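Local coordinates for maintenance of ploidy protein MOB1 (Saccharomyces cerevisiae, PDB 2HJN) that binds the protein kinase Dbf2 as its activator subunit, allowing Cdc15 to phosphorylate and activate the kinase in late anaphase within the mitotic exit network, at residues A[84-87]-A[88-91]; A[203-206]-A[207-211]. All blocks are in the same frame, centred on the assembly; numbering follows the deposited sequence.

Interaction 1: A[84-87]-A[88-91]; sequences VDFY and NQIN
With CG of Tyr87 trans to the backbone N (chi1 162°) and CG of Asn91 likewise, the two side chains run alongside each other one helical turn apart, the ring and amide planes nearly parallel (6° apart). Tyr87 OH and Asn91 OD1 end 4.1 Å apart and find their partners elsewhere: the hydroxyl bonds to Ser29 O and to Arg141 NH2 of helix 132-147, while the amide oxygen bonds to Ser29 N and Tyr26 OH. Asn88 CG lies at the edge of the same ring, in its plane; Asn88 OD1 is 3.3 Å from Tyr87 CD2, and the amide is turned 62° from the ring. The amide nitrogen of Asn88, ND2, binds Gln31 O and a water at 3.2 Å, which in turn lies 3.3 Å from Asp85 OD1. The i to i+4 backbone bonds continue through the segment, with Asn91 N to Tyr87 O at 2.9 Å and nearly straight. A leucine in place of Tyr87 would probably leave Ser29 O and Arg141 without their hydroxyl partner and take away the ring edge beside Asn88. The polar ends of Tyr87, Asn88 and Asn91 thus tie Tyr26, Ser29 and Gln31 to helix 75-97, with Arg141 as the hydroxyl's second partner.

Interaction 2: A[203-206]-A[207-211]; sequences TSFR and HFCLF
Helix 198-214 carries a sulfur-aromatic contact between Phe205 and Cys209, one turn apart. The thiol sulfur sits over one face of the phenyl ring, displaced toward its rim: Cys209 SG is 3.8 Å from the Phe205 ring centroid, 17° off the normal, and 3.7 Å from CZ. Two different first torsions produce this overlap. Phe205 holds CG trans to its backbone N (chi1 -179°), whereas Cys209 has SG trans to its carbonyl carbon (chi1 -67°), which turns the sulfur back toward the preceding turn. Val230 of helix 227-233 packs on both residues, and Tyr181 and Tyr185 meet the Phe205 ring edge-to-face. On a more exposed side of the helix, Arg206 and Leu210 lie alongside one another, with Arg206 CG 3.8 Å from Leu210 CD1; the arginine chain then bends at chi3, bringing one face of its guanidinium over Thr203 CA. The backbone ties each turn to the next, among others through Cys209 N to Phe205 O at 3.0 Å and Leu210 N to Arg206 O at 2.9 Å. This is a Cys sulfur-aromatic contact at i, i+4 spacing, on a helix covered by helix 227-233 at Phe205 and Cys209, by helix 165-187 at Phe208 and by helix 75-97 at Phe211.

How the interactions relate
Interactions 1 and 2 lie on two helices, 75-97 and 198-214, packed against each other within the Mob1/phocein family region, their centres about 12 Å apart. Phe86 of interaction 1 links the two helices through aromatic contacts: it meets His207, Phe208 and Phe211 edge-to-face, with Phe86 CE1 3.5 Å from His207 ND1 and Phe86 CG 3.8 Å from Phe208 CD1. A polar link joins the same helices, Gln89 OE1 lying 2.8 Å from Ser204 OG in a probable hydrogen bond. Helix 165-187, which contributes the zinc ligand His183, packs against both, touching Ile90 and Phe208 through Leu177. Neither contact is at the metal: the Ile90 side chain is about 12 Å from the zinc ion, and that of Phe205 about 11 Å from the His183 side chain.

Interaction 1: A[84-87]-A[88-91]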
loop_
_atom_site.group_PDB
_atom_site.type_symbol
_atom_site.label_atom_id
_atom_site.label_comp_id
_atom_site.label_asym_id
_atom_site.label_seq_id
_atom_site.Cartn_x
_atom_site.Cartn_y
_atom_site.Cartn_z
ATOM N N VAL A 84 9.708 -11.844 -9.328
ATOM C CA VAL A 84 8.377 -11.932 -8.670
ATOM C C VAL A 84 8.266 -10.946 -7.486
ATOM O O VAL A 84 7.234 -10.292 -7.325
ATOM C CB VAL A 84 8.020 -13.356 -8.206
ATOM C CG1 VAL A 84 6.747 -13.370 -7.379
ATOM C CG2 VAL A 84 7.908 -14.338 -9.405
ATOM N N ASP A 85 9.326 -10.831 -6.683
ATOM C CA ASP A 85 9.351 -9.814 -5.611
ATOM C C ASP A 85 9.194 -8.377 -6.141
ATOM O O ASP A 85 8.520 -7.576 -5.504
ATOM C CB ASP A 85 10.654 -9.864 -4.816
ATOM C CG ASP A 85 10.802 -11.150 -3.962
ATOM O OD1 ASP A 85 9.777 -11.875 -3.717
ATOM O OD2 ASP A 85 11.965 -11.408 -3.528
ATOM N N PHE A 86 9.816 -8.028 -7.264
ATOM C CA PHE A 86 9.668 -6.650 -7.784
ATOM C C PHE A 86 8.259 -6.343 -8.299
ATOM O O PHE A 86 7.703 -5.240 -8.117
ATOM C CB PHE A 86 10.692 -6.363 -8.878
ATOM C CG PHE A 86 12.112 -6.252 -8.358
ATOM C CD1 PHE A 86 12.366 -5.685 -7.126
ATOM C CD2 PHE A 86 13.175 -6.728 -9.111
ATOM C CE1 PHE A 86 13.688 -5.598 -6.627
ATOM C CE2 PHE A 86 14.506 -6.636 -8.631
ATOM C CZ PHE A 86 14.761 -6.091 -7.389
ATOM N N TYR A 87 7.679 -7.360 -8.907
ATOM C CA TYR A 87 6.278 -7.297 -9.371
ATOM C C TYR A 87 5.380 -7.014 -8.147
ATOM O O TYR A 87 4.462 -6.184 -8.178
ATOM C CB TYR A 87 5.860 -8.631 -10.027
ATOM C CG TYR A 87 4.343 -8.751 -10.102
ATOM C CD1 TYR A 87 3.674 -8.338 -11.254
ATOM C CD2 TYR A 87 3.576 -9.212 -9.010
ATOM C CE1 TYR A 87 2.293 -8.417 -11.362
ATOM C CE2 TYR A 87 2.173 -9.255 -9.097
ATOM C CZ TYR A 87 1.553 -8.843 -10.290
ATOM O OH TYR A 87 0.200 -8.809 -10.467
ATOM N N ASN A 88 5.651 -7.710 -7.054
ATOM C CA ASN A 88 4.799 -7.558 -5.877
ATOM C C ASN A 88 4.922 -6.164 -5.203
ATOM O O ASN A 88 3.925 -5.617 -4.726
ATOM C CB ASN A 88 5.041 -8.729 -4.842
ATOM C CG ASN A 88 4.265 -10.022 -5.155
ATOM O OD1 ASN A 88 3.232 -10.020 -5.805
ATOM N ND2 ASN A 88 4.752 -11.149 -4.592
ATOM N N GLN A 89 6.127 -5.587 -5.168
ATOM C CA GLN A 89 6.303 -4.197 -4.687
ATOM C C GLN A 89 5.548 -3.190 -5.585
ATOM O O GLN A 89 4.915 -2.221 -5.088
ATOM C CB GLN A 89 7.824 -3.858 -4.583
ATOM C CG GLN A 89 8.549 -4.748 -3.515
ATOM C CD GLN A 89 10.041 -4.568 -3.487
ATOM O OE1 GLN A 89 10.543 -3.499 -3.842
ATOM N NE2 GLN A 89 10.784 -5.622 -3.054
ATOM N N ILE A 90 5.566 -3.413 -6.904
ATOM C CA ILE A 90 4.918 -2.454 -7.877
ATOM C C ILE A 90 3.384 -2.600 -7.775
ATOM O O ILE A 90 2.654 -1.621 -7.733
ATOM C CB ILE A 90 5.415 -2.699 -9.315
ATOM C CG1 ILE A 90 6.851 -2.226 -9.485
ATOM C CG2 ILE A 90 4.537 -1.965 -10.329
ATOM C CD1 ILE A 90 7.560 -2.883 -10.768
ATOM N N ASN A 91 2.922 -3.841 -7.655
ATOM C CA ASN A 91 1.531 -4.139 -7.326
ATOM C C ASN A 91 1.036 -3.425 -6.045
ATOM O O ASN A 91 -0.053 -2.807 -6.065
ATOM C CB ASN A 91 1.305 -5.676 -7.181
ATOM C CG ASN A 91 -0.151 -6.015 -7.012
ATOM O OD1 ASN A 91 -0.972 -5.765 -7.926
ATOM N ND2 ASN A 91 -0.512 -6.567 -5.843
HETATM O O HOH W 1 7.067 -10.485 -2.497
#

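Interaction 2: A[203-206]-A[207-211]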
loop_
_atom_site.group_PDB
_atom_site.type_symbol
_atom_site.label_atom_id
_atom_site.label_comp_id
_atom_site.label_asym_id
_atom_site.label_seq_id
_atom_site.Cartn_x
_atom_site.Cartn_y
_atom_site.Cartn_z
ATOM N N THR A 203 12.889 3.439 -2.028
ATOM C CA THR A 203 13.651 2.233 -1.642
ATOM C C THR A 203 13.471 1.084 -2.614
ATOM O O THR A 203 14.456 0.482 -3.015
ATOM C CB THR A 203 13.383 1.771 -0.160
ATOM O OG1 THR A 203 13.687 2.863 0.754
ATOM C CG2 THR A 203 14.242 0.568 0.199
ATOM N N SER A 204 12.217 0.781 -2.985
ATOM C CA SER A 204 11.889 -0.237 -4.054
ATOM C C SER A 204 12.573 0.053 -5.375
ATOM O O SER A 204 13.204 -0.807 -5.985
ATOM C CB SER A 204 10.352 -0.258 -4.261
ATOM O OG SER A 204 9.889 -1.177 -5.288
ATOM N N PHE A 205 12.407 1.294 -5.843
ATOM C CA PHE A 205 12.994 1.704 -7.112
ATOM C C PHE A 205 14.547 1.620 -7.112
ATOM O O PHE A 205 15.148 1.201 -8.123
ATOM C CB PHE A 205 12.515 3.123 -7.416
ATOM C CG PHE A 205 13.014 3.689 -8.728
ATOM C CD1 PHE A 205 12.487 3.248 -9.926
ATOM C CD2 PHE A 205 13.989 4.692 -8.743
ATOM C CE1 PHE A 205 12.941 3.760 -11.151
ATOM C CE2 PHE A 205 14.468 5.250 -9.965
ATOM C CZ PHE A 205 13.951 4.785 -11.160
ATOM N N ARG A 206 15.160 2.060 -6.009
ATOM C CA ARG A 206 16.598 1.983 -5.834
ATOM C C ARG A 206 17.065 0.516 -5.934
ATOM O O ARG A 206 18.042 0.230 -6.612
ATOM C CB ARG A 206 17.007 2.570 -4.457
ATOM C CG ARG A 206 18.511 2.323 -4.025
ATOM C CD ARG A 206 18.887 2.958 -2.623
ATOM N NE ARG A 206 18.482 2.134 -1.462
ATOM C CZ ARG A 206 17.698 2.559 -0.456
ATOM N NH1 ARG A 206 17.212 3.807 -0.465
ATOM N NH2 ARG A 206 17.394 1.748 0.562
ATOM N N HIS A 207 16.396 -0.385 -5.215
ATOM C CA HIS A 207 16.735 -1.820 -5.209
ATOM C C HIS A 207 16.506 -2.440 -6.615
ATOM O O HIS A 207 17.322 -3.270 -7.088
ATOM C CB HIS A 207 15.966 -2.526 -4.068
ATOM C CG HIS A 207 16.300 -3.989 -3.905
ATOM N ND1 HIS A 207 15.340 -4.949 -3.646
ATOM C CD2 HIS A 207 17.478 -4.657 -3.984
ATOM C CE1 HIS A 207 15.911 -6.137 -3.560
ATOM N NE2 HIS A 207 17.207 -5.991 -3.768
ATOM N N PHE A 208 15.436 -2.005 -7.298
ATOM C CA PHE A 208 15.133 -2.449 -8.682
ATOM C C PHE A 208 16.308 -2.084 -9.622
ATOM O O PHE A 208 16.807 -2.930 -10.355
ATOM C CB PHE A 208 13.802 -1.807 -9.147
ATOM C CG PHE A 208 13.331 -2.233 -10.530
ATOM C CD1 PHE A 208 12.374 -3.236 -10.675
ATOM C CD2 PHE A 208 13.794 -1.582 -11.679
ATOM C CE1 PHE A 208 11.891 -3.638 -11.981
ATOM C CE2 PHE A 208 13.330 -1.941 -12.978
ATOM C CZ PHE A 208 12.359 -2.968 -13.131
ATOM N N CYS A 209 16.761 -0.822 -9.547
ATOM C CA CYS A 209 17.827 -0.290 -10.389
ATOM C C CYS A 209 19.207 -0.863 -10.065
ATOM O O CYS A 209 19.984 -1.081 -10.977
ATOM C CB CYS A 209 17.873 1.244 -10.330
ATOM S SG CYS A 209 16.403 2.041 -11.077
ATOM N N LEU A 210 19.530 -1.055 -8.791
ATOM C CA LEU A 210 20.793 -1.700 -8.419
ATOM C C LEU A 210 20.872 -3.152 -8.880
ATOM O O LEU A 210 21.927 -3.611 -9.349
ATOM C CB LEU A 210 21.033 -1.620 -6.901
ATOM C CG LEU A 210 21.319 -0.219 -6.390
ATOM C CD1 LEU A 210 21.176 -0.183 -4.854
ATOM C CD2 LEU A 210 22.736 0.186 -6.854
ATOM N N PHE A 211 19.740 -3.856 -8.771
ATOM C CA PHE A 211 19.637 -5.265 -9.168
ATOM C C PHE A 211 19.853 -5.416 -10.683
ATOM O O PHE A 211 20.673 -6.232 -11.125
ATOM C CB PHE A 211 18.302 -5.854 -8.703
ATOM C CG PHE A 211 18.264 -7.346 -8.729
ATOM C CD1 PHE A 211 18.577 -8.078 -7.591
ATOM C CD2 PHE A 211 17.901 -8.019 -9.882
ATOM C CE1 PHE A 211 18.576 -9.440 -7.606
ATOM C CE2 PHE A 211 17.898 -9.407 -9.904
ATOM C CZ PHE A 211 18.234 -10.107 -8.760
#